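Local coordinates for BSU-2 beta-lactamase (Bacillus subtilis, PDB 6W5E), which probably hydrolyses beta-lactam antibiotics as a class D serine beta-lactamase, at residues Ser35-Asp40 / Phe50-Leu55; Ile85-Lys90 / Lys195-Met200. All coordinates share one frame; numbering follows the deposited sequence.

Contact 1: Ser35-Asp40 / Phe50-Leu55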
ATOM      1  N   SER A  35     -11.995   4.348 -18.879  1.00 14.24           N
ATOM      2  CA  SER A  35     -12.480   3.333 -19.802  1.00 19.79           C
ATOM      3  C   SER A  35     -11.806   3.413 -21.162  1.00 23.28           C
ATOM      4  O   SER A  35     -12.026   2.530 -21.995  1.00 29.71           O
ATOM      5  CB  SER A  35     -13.999   3.435 -19.942  1.00 22.51           C
ATOM      6  OG  SER A  35     -14.343   4.558 -20.727  1.00 25.49           O
ATOM      7  N   LYS A  36     -10.977   4.427 -21.400  1.00 18.74           N
ATOM      8  CA  LYS A  36     -10.323   4.615 -22.688  1.00 21.77           C
ATOM      9  C   LYS A  36      -8.850   4.219 -22.691  1.00 21.51           C
ATOM     10  O   LYS A  36      -8.207   4.326 -23.739  1.00 23.32           O
ATOM     11  CB  LYS A  36     -10.461   6.074 -23.132  1.00 25.35           C
ATOM     12  CG  LYS A  36     -11.890   6.502 -23.411  1.00 30.57           C
ATOM     13  CD  LYS A  36     -12.018   7.131 -24.789  1.00 35.00           C
ATOM     14  CE  LYS A  36     -13.439   7.618 -25.048  1.00 38.26           C
ATOM     15  NZ  LYS A  36     -13.501   9.109 -25.137  1.00 39.11           N
ATOM     16  N   MET A  37      -8.306   3.749 -21.571  1.00 18.28           N
ATOM     17  CA  MET A  37      -6.866   3.581 -21.422  1.00 15.83           C
ATOM     18  C   MET A  37      -6.373   2.252 -21.988  1.00 14.18           C
ATOM     19  O   MET A  37      -7.133   1.308 -22.207  1.00 17.27           O
ATOM     20  CB  MET A  37      -6.456   3.612 -19.953  1.00 18.03           C
ATOM     21  CG  MET A  37      -6.946   4.785 -19.165  1.00 19.03           C
ATOM     22  SD  MET A  37      -6.578   4.482 -17.427  1.00 17.26           S
ATOM     23  CE  MET A  37      -4.790   4.351 -17.439  1.00 16.57           C
ATOM     24  N   ASN A  38      -5.055   2.177 -22.168  1.00 13.11           N
ATOM     25  CA  ASN A  38      -4.369   0.925 -22.459  1.00 12.22           C
ATOM     26  C   ASN A  38      -2.990   0.987 -21.820  1.00 12.52           C
ATOM     27  O   ASN A  38      -2.302   2.001 -21.945  1.00 14.49           O
ATOM     28  CB  ASN A  38      -4.221   0.727 -23.969  1.00 13.08           C
ATOM     29  CG  ASN A  38      -3.713  -0.648 -24.316  1.00 13.49           C
ATOM     30  OD1 ASN A  38      -2.516  -0.921 -24.222  1.00 13.20           O
ATOM     31  ND2 ASN A  38      -4.626  -1.530 -24.729  1.00 15.66           N
ATOM     32  N   VAL A  39      -2.590  -0.089 -21.138  1.00 10.85           N
ATOM     33  CA  VAL A  39      -1.295  -0.132 -20.461  1.00 12.49           C
ATOM     34  C   VAL A  39      -0.504  -1.386 -20.835  1.00 11.91           C
ATOM     35  O   VAL A  39       0.462  -1.737 -20.150  1.00 12.30           O
ATOM     36  CB  VAL A  39      -1.425   0.023 -18.928  1.00 12.83           C
ATOM     37  CG1 VAL A  39      -2.154   1.319 -18.580  1.00 13.58           C
ATOM     38  CG2 VAL A  39      -2.130  -1.182 -18.318  1.00 12.10           C
ATOM     39  N   ASP A  40      -0.900  -2.063 -21.923  1.00 11.91           N
ATOM     40  CA  ASP A  40      -0.256  -3.321 -22.311  1.00 13.55           C
ATOM     41  C   ASP A  40       1.260  -3.198 -22.332  1.00 12.92           C
ATOM     42  O   ASP A  40       1.973  -4.099 -21.874  1.00 13.59           O
ATOM     43  CB  ASP A  40      -0.693  -3.739 -23.715  1.00 12.80           C
ATOM     44  CG  ASP A  40      -2.110  -4.246 -23.781  1.00 14.58           C
ATOM     45  OD1 ASP A  40      -2.828  -4.240 -22.763  1.00 15.54           O
ATOM     46  OD2 ASP A  40      -2.508  -4.647 -24.891  1.00 17.65           O
ATOM     47  N   PHE A  50      -2.751  -4.080 -13.305  1.00 11.60           N
ATOM     48  CA  PHE A  50      -2.863  -2.670 -12.955  1.00 11.22           C
ATOM     49  C   PHE A  50      -4.340  -2.326 -12.864  1.00 10.21           C
ATOM     50  O   PHE A  50      -5.120  -2.684 -13.753  1.00 11.76           O
ATOM     51  CB  PHE A  50      -2.206  -1.786 -14.027  1.00 11.47           C
ATOM     52  CG  PHE A  50      -2.410  -0.308 -13.809  1.00 11.59           C
ATOM     53  CD1 PHE A  50      -1.687   0.368 -12.834  1.00 13.27           C
ATOM     54  CD2 PHE A  50      -3.306   0.403 -14.588  1.00 12.12           C
ATOM     55  CE1 PHE A  50      -1.868   1.717 -12.641  1.00 13.24           C
ATOM     56  CE2 PHE A  50      -3.488   1.764 -14.398  1.00 12.19           C
ATOM     57  CZ  PHE A  50      -2.768   2.419 -13.430  1.00 13.24           C
ATOM     58  N   ILE A  51      -4.713  -1.627 -11.794  1.00 10.17           N
ATOM     59  CA  ILE A  51      -6.089  -1.215 -11.549  1.00 10.74           C
ATOM     60  C   ILE A  51      -6.099   0.277 -11.268  1.00  9.78           C
ATOM     61  O   ILE A  51      -5.303   0.757 -10.454  1.00 11.17           O
ATOM     62  CB  ILE A  51      -6.697  -1.969 -10.352  1.00 11.35           C
ATOM     63  CG1 ILE A  51      -6.579  -3.482 -10.549  1.00 13.05           C
ATOM     64  CG2 ILE A  51      -8.144  -1.536 -10.173  1.00 13.31           C
ATOM     65  CD1 ILE A  51      -6.554  -4.248  -9.265  1.00 16.58           C
ATOM     66  N   LEU A  52      -6.997   1.010 -11.930  1.00 10.65           N
ATOM     67  CA  LEU A  52      -7.128   2.449 -11.721  1.00 11.09           C
ATOM     68  C   LEU A  52      -8.600   2.785 -11.553  1.00 11.65           C
ATOM     69  O   LEU A  52      -9.411   2.500 -12.441  1.00 11.97           O
ATOM     70  CB  LEU A  52      -6.522   3.245 -12.882  1.00 11.42           C
ATOM     71  CG  LEU A  52      -6.398   4.754 -12.643  1.00 11.71           C
ATOM     72  CD1 LEU A  52      -5.448   5.044 -11.481  1.00 13.26           C
ATOM     73  CD2 LEU A  52      -5.949   5.464 -13.917  1.00 13.76           C
ATOM     74  N   HIS A  53      -8.942   3.391 -10.420  1.00 10.16           N
ATOM     75  CA  HIS A  53     -10.315   3.763 -10.113  1.00 10.33           C
ATOM     76  C   HIS A  53     -10.457   5.279 -10.075  1.00  9.88           C
ATOM     77  O   HIS A  53      -9.756   5.953  -9.315  1.00 10.97           O
ATOM     78  CB  HIS A  53     -10.769   3.183  -8.775  1.00 12.03           C
ATOM     79  CG  HIS A  53     -12.169   3.562  -8.410  1.00 11.35           C
ATOM     80  ND1 HIS A  53     -13.269   2.909  -8.919  1.00 13.27           N
ATOM     81  CD2 HIS A  53     -12.649   4.561  -7.630  1.00 13.01           C
ATOM     82  CE1 HIS A  53     -14.367   3.471  -8.449  1.00 12.98           C
ATOM     83  NE2 HIS A  53     -14.020   4.477  -7.667  1.00 13.43           N
ATOM     84  N   ASP A  54     -11.389   5.797 -10.877  1.00 11.14           N
ATOM     85  CA  ASP A  54     -11.764   7.207 -10.915  1.00 10.87           C
ATOM     86  C   ASP A  54     -12.777   7.470  -9.802  1.00 11.05           C
ATOM     87  O   ASP A  54     -13.922   7.007  -9.876  1.00 12.81           O
ATOM     88  CB  ASP A  54     -12.381   7.468 -12.288  1.00 11.72           C
ATOM     89  CG  ASP A  54     -12.717   8.931 -12.544  1.00 12.41           C
ATOM     90  OD1 ASP A  54     -13.011   9.682 -11.590  1.00 13.27           O
ATOM     91  OD2 ASP A  54     -12.739   9.317 -13.736  1.00 14.97           O
ATOM     92  N   LEU A  55     -12.362   8.212  -8.768  1.00 11.45           N
ATOM     93  CA  LEU A  55     -13.250   8.459  -7.632  1.00 12.01           C
ATOM     94  C   LEU A  55     -14.432   9.345  -8.017  1.00 13.38           C
ATOM     95  O   LEU A  55     -15.570   9.071  -7.623  1.00 15.00           O
ATOM     96  CB  LEU A  55     -12.463   9.055  -6.466  1.00 12.17           C
ATOM     97  CG  LEU A  55     -11.588   8.036  -5.725  1.00 12.31           C
ATOM     98  CD1 LEU A  55     -10.499   8.734  -4.916  1.00 14.05           C
ATOM     99  CD2 LEU A  55     -12.457   7.141  -4.837  1.00 13.92           C
TER
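Met-37 reaches from the loop ahead of strand 48-54 to Phe-50 and Leu-52, two strand residues whose side chains emerge on the same face of the sheet. Its CB sets off toward the strand, with CG anti to the carbonyl carbon (chi1 -52°), yet neither CB nor CG comes close; CG is still 5.4 Å from CD2 of Leu-52. SD is the first atom to touch, resting 3.7 Å from Leu-52 CD2. At chi3 (61°) the chain bends and CE turns aside toward Phe-50, still 3.9 Å from Leu-52 CD2 and 4.2 Å from Phe-50 CE2. The thioether end thus bridges two strand residues, and the methionine runs at about a right angle to each of them. Val-39 supplies the second foothold: its CG2 lies 4.2 Å from Phe-50 CD2, and its CG1 comes within 4.2 Å of Met-37 CE, so the two loop side chains close up against each other above the strand. Both approach the phenyl ring obliquely. Between them Asn-38 turns outward, and its OD1 accepts from Asp-40 N at 3.0 Å, an Asx turn with the donor lying well above the carbonyl plane. Tyr-262 joins the arrangement, touching Met-37 with its side chain and bonding Asn-38 O through its hydroxyl. The alternate strand residues, Ile-51 and His-53, pack on helix 172-184 across the sheet. No hydrogen bond joins 35-40 to 50-55, the strand's backbone being engaged with its neighbours 59-63 and 236-244; between these two segments the attraction is apolar, and the polar ties of the loop come from elsewhere, such as Tyr-262 and the bond from His-31 to Asp-54.

Contact 2: Ile85-Lys90 / Lys195-Met200. With EDO (1,2-ethanediol), chain F.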
ATOM      1  N   ILE A  85      -4.581   0.694  12.215  1.00 10.77           N
ATOM      2  CA  ILE A  85      -4.992   0.022  13.447  1.00 11.97           C
ATOM      3  C   ILE A  85      -4.163   0.518  14.618  1.00 11.02           C
ATOM      4  O   ILE A  85      -4.695   0.817  15.698  1.00 11.62           O
ATOM      5  CB  ILE A  85      -4.876  -1.505  13.300  1.00 12.14           C
ATOM      6  CG1 ILE A  85      -5.811  -2.026  12.211  1.00 11.90           C
ATOM      7  CG2 ILE A  85      -5.155  -2.188  14.635  1.00 13.41           C
ATOM      8  CD1 ILE A  85      -5.481  -3.453  11.797  1.00 13.11           C
ATOM      9  N   GLY A  86      -2.842   0.606  14.421  1.00 11.11           N
ATOM     10  CA  GLY A  86      -1.957   0.952  15.519  1.00 11.24           C
ATOM     11  C   GLY A  86      -2.239   2.329  16.078  1.00 10.66           C
ATOM     12  O   GLY A  86      -2.243   2.522  17.295  1.00 12.46           O
ATOM     13  N   LEU A  87      -2.491   3.303  15.198  1.00 10.88           N
ATOM     14  CA  LEU A  87      -2.856   4.634  15.672  1.00 10.66           C
ATOM     15  C   LEU A  87      -4.229   4.618  16.330  1.00 11.59           C
ATOM     16  O   LEU A  87      -4.422   5.231  17.389  1.00 12.56           O
ATOM     17  CB  LEU A  87      -2.849   5.614  14.499  1.00 11.27           C
ATOM     18  CG  LEU A  87      -1.464   5.959  13.955  1.00 11.07           C
ATOM     19  CD1 LEU A  87      -1.557   6.589  12.561  1.00 11.56           C
ATOM     20  CD2 LEU A  87      -0.716   6.867  14.931  1.00 11.40           C
ATOM     21  N   GLN A  88      -5.190   3.907  15.731  1.00 12.27           N
ATOM     22  CA  GLN A  88      -6.554   3.909  16.256  1.00 11.69           C
ATOM     23  C   GLN A  88      -6.609   3.334  17.664  1.00 13.81           C
ATOM     24  O   GLN A  88      -7.314   3.874  18.526  1.00 14.86           O
ATOM     25  CB  GLN A  88      -7.478   3.126  15.325  1.00 12.29           C
ATOM     26  CG  GLN A  88      -8.952   3.192  15.707  1.00 13.49           C
ATOM     27  CD  GLN A  88      -9.534   4.589  15.572  1.00 15.08           C
ATOM     28  OE1 GLN A  88      -9.112   5.375  14.723  1.00 14.58           O
ATOM     29  NE2 GLN A  88     -10.528   4.900  16.399  1.00 19.02           N
ATOM     30  N   VAL A  89      -5.871   2.245  17.922  1.00 12.54           N
ATOM     31  CA  VAL A  89      -5.871   1.605  19.239  1.00 13.92           C
ATOM     32  C   VAL A  89      -4.822   2.188  20.168  1.00 13.66           C
ATOM     33  O   VAL A  89      -4.650   1.683  21.289  1.00 15.78           O
ATOM     34  CB  VAL A  89      -5.737   0.066  19.175  1.00 14.68           C
ATOM     35  CG1 VAL A  89      -6.762  -0.535  18.216  1.00 16.39           C
ATOM     36  CG2 VAL A  89      -4.298  -0.357  18.816  1.00 12.98           C
ATOM     37  N   LYS A  90      -4.111   3.230  19.736  1.00 13.62           N
ATOM     38  CA  LYS A  90      -3.108   3.919  20.547  1.00 13.52           C
ATOM     39  C   LYS A  90      -1.904   3.040  20.895  1.00 11.27           C
ATOM     40  O   LYS A  90      -1.237   3.259  21.912  1.00 14.42           O
ATOM     41  CB  LYS A  90      -3.719   4.583  21.788  1.00 16.54           C
ATOM     42  CG  LYS A  90      -4.898   5.486  21.446  1.00 19.97           C
ATOM     43  CD  LYS A  90      -5.378   6.279  22.649  1.00 22.37           C
ATOM     44  N   LYS A 195      -5.899  10.920   8.184  1.00 12.47           N
ATOM     45  CA  LYS A 195      -5.056  12.003   7.680  1.00 12.66           C
ATOM     46  C   LYS A 195      -3.576  11.716   7.922  1.00 11.86           C
ATOM     47  O   LYS A 195      -2.744  11.949   7.042  1.00 11.86           O
ATOM     48  CB  LYS A 195      -5.448  13.334   8.337  1.00 14.65           C
ATOM     49  CG  LYS A 195      -6.844  13.820   8.020  1.00 15.00           C
ATOM     50  CD  LYS A 195      -7.045  14.024   6.523  1.00 16.37           C
ATOM     51  CE  LYS A 195      -8.361  14.743   6.236  1.00 18.80           C
ATOM     52  NZ  LYS A 195      -8.738  14.663   4.796  1.00 20.72           N
ATOM     53  N   ILE A 196      -3.222  11.236   9.117  1.00 11.86           N
ATOM     54  CA  ILE A 196      -1.826  10.907   9.412  1.00 11.84           C
ATOM     55  C   ILE A 196      -1.317   9.812   8.479  1.00 10.96           C
ATOM     56  O   ILE A 196      -0.215   9.911   7.928  1.00 10.71           O
ATOM     57  CB  ILE A 196      -1.667  10.519  10.895  1.00 13.41           C
ATOM     58  CG1 ILE A 196      -1.893  11.738  11.790  1.00 16.37           C
ATOM     59  CG2 ILE A 196      -0.296   9.912  11.168  1.00 14.10           C
ATOM     60  CD1 ILE A 196      -2.213  11.394  13.231  1.00 17.96           C
ATOM     61  N   VAL A 197      -2.099   8.744   8.292  1.00 10.58           N
ATOM     62  CA  VAL A 197      -1.620   7.649   7.446  1.00  9.90           C
ATOM     63  C   VAL A 197      -1.455   8.114   6.002  1.00  8.93           C
ATOM     64  O   VAL A 197      -0.464   7.784   5.340  1.00 10.52           O
ATOM     65  CB  VAL A 197      -2.519   6.406   7.579  1.00 10.12           C
ATOM     66  CG1 VAL A 197      -2.137   5.350   6.535  1.00 12.69           C
ATOM     67  CG2 VAL A 197      -2.391   5.841   8.978  1.00 11.51           C
ATOM     68  N   LYS A 198      -2.411   8.902   5.495  1.00 10.22           N
ATOM     69  CA  LYS A 198      -2.247   9.477   4.162  1.00 10.73           C
ATOM     70  C   LYS A 198      -0.960  10.286   4.065  1.00  9.90           C
ATOM     71  O   LYS A 198      -0.200  10.145   3.101  1.00 10.44           O
ATOM     72  CB  LYS A 198      -3.451  10.348   3.802  1.00 12.49           C
ATOM     73  CG  LYS A 198      -4.694   9.572   3.418  1.00 13.45           C
ATOM     74  CD  LYS A 198      -5.828  10.529   3.056  1.00 15.00           C
ATOM     75  CE  LYS A 198      -7.039   9.799   2.487  1.00 16.67           C
ATOM     76  NZ  LYS A 198      -8.109  10.758   2.088  1.00 16.22           N
ATOM     77  N   ARG A 199      -0.688  11.138   5.061  1.00 10.40           N
ATOM     78  CA  ARG A 199       0.537  11.928   5.024  1.00 11.58           C
ATOM     79  C   ARG A 199       1.768  11.030   4.996  1.00  9.67           C
ATOM     80  O   ARG A 199       2.722  11.299   4.255  1.00 11.22           O
ATOM     81  CB  ARG A 199       0.596  12.893   6.209  1.00 13.67           C
ATOM     82  CG  ARG A 199      -0.348  14.079   6.055  1.00 18.41           C
ATOM     83  CD  ARG A 199       0.109  15.291   6.852  1.00 21.14           C
ATOM     84  NE  ARG A 199       0.360  14.956   8.247  1.00 19.65           N
ATOM     85  CZ  ARG A 199      -0.544  15.051   9.217  1.00 20.36           C
ATOM     86  NH1 ARG A 199      -1.780  15.460   8.944  1.00 20.66           N
ATOM     87  NH2 ARG A 199      -0.215  14.716  10.458  1.00 18.80           N
ATOM     88  N   MET A 200       1.750   9.935   5.763  1.00 10.41           N
ATOM     89  CA  MET A 200       2.892   9.030   5.770  1.00  9.87           C
ATOM     90  C   MET A 200       3.090   8.339   4.430  1.00 10.55           C
ATOM     91  O   MET A 200       4.198   7.883   4.150  1.00 11.17           O
ATOM     92  CB  MET A 200       2.745   7.964   6.863  1.00 10.67           C
ATOM     93  CG  MET A 200       2.766   8.528   8.276  1.00 10.63           C
ATOM     94  SD  MET A 200       2.845   7.267   9.564  1.00 14.49           S
ATOM     95  CE  MET A 200       1.262   6.486   9.445  1.00 14.09           C
TER
HETATM   96  C1  EDO F 305      -8.011  11.400  -1.170  0.52 28.25           C
HETATM   97  O1  EDO F 305      -7.001  11.929  -0.304  0.52 29.12           O
HETATM   98  C2  EDO F 305      -7.375  10.454  -2.179  0.52 28.50           C
HETATM   99  O2  EDO F 305      -6.341  11.142  -2.892  0.52 28.60           O
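Helix-to-helix packing in the class D beta-lactamase fold joins the C-terminal turn of helix 81-88, which follows shortly after the carboxylated Lys-79, to helix 191-200, the helix just ahead of strand 202-205. Within 85-90 Leu-87 alone reaches 195-200; one turn earlier, Ala-83 and Leu-84 also pack on Val-197. CG of Leu-87 is anti to the carbonyl carbon (chi1 -71°), and from there CD1 projects between two residues of the facing helix, 3.8 Å from Ile-196 CG2 and equally 3.8 Å from Val-197 CG2. In Val-197 the touching branch is the one beside the backbone N, whereas in Ile-196 it is the one anti to that atom. Met-200, one turn after Ile-196, adds a lighter touch from its terminal methyl, CE lying 4.2 Å from Leu-87 CD1. The leucine tip is thus met by three apolar groups, and Leu-117 and Val-92 also border this side chain. Helix 81-88 finishes directly beyond it: Lys-90 has positive phi and closes a Schellman motif, in which its N bonds to Leu-87 O at 3.1 Å. Elsewhere on helix 191-200 the extended Lys-198 forms a salt bridge with Glu-185 and a hydrogen bond to Ala-183 O, while its NZ gives a weak hydrogen bond of 2.9 Å to O1 of a 1,2-ethanediol, probably from the crystallisation liquor.

Contacts 1 and 2 lie on opposite sides of the chain's centre, with their centres 29 Å apart and their nearest atoms about 8 Å apart, so neither touches the other. They follow in series along the chain: contact 1 closes a short local excursion onto strand 48-54 of the central sheet, while contact 2 joins helices far apart in sequence. The carboxylated Lys-79, which as in other class D enzymes probably serves as the general base, lies two residues before helix 81-88 of contact 2. Helix 191-200 in turn leads into strand 202-205, at the far edge of the sheet whose other end lies beside contact 1.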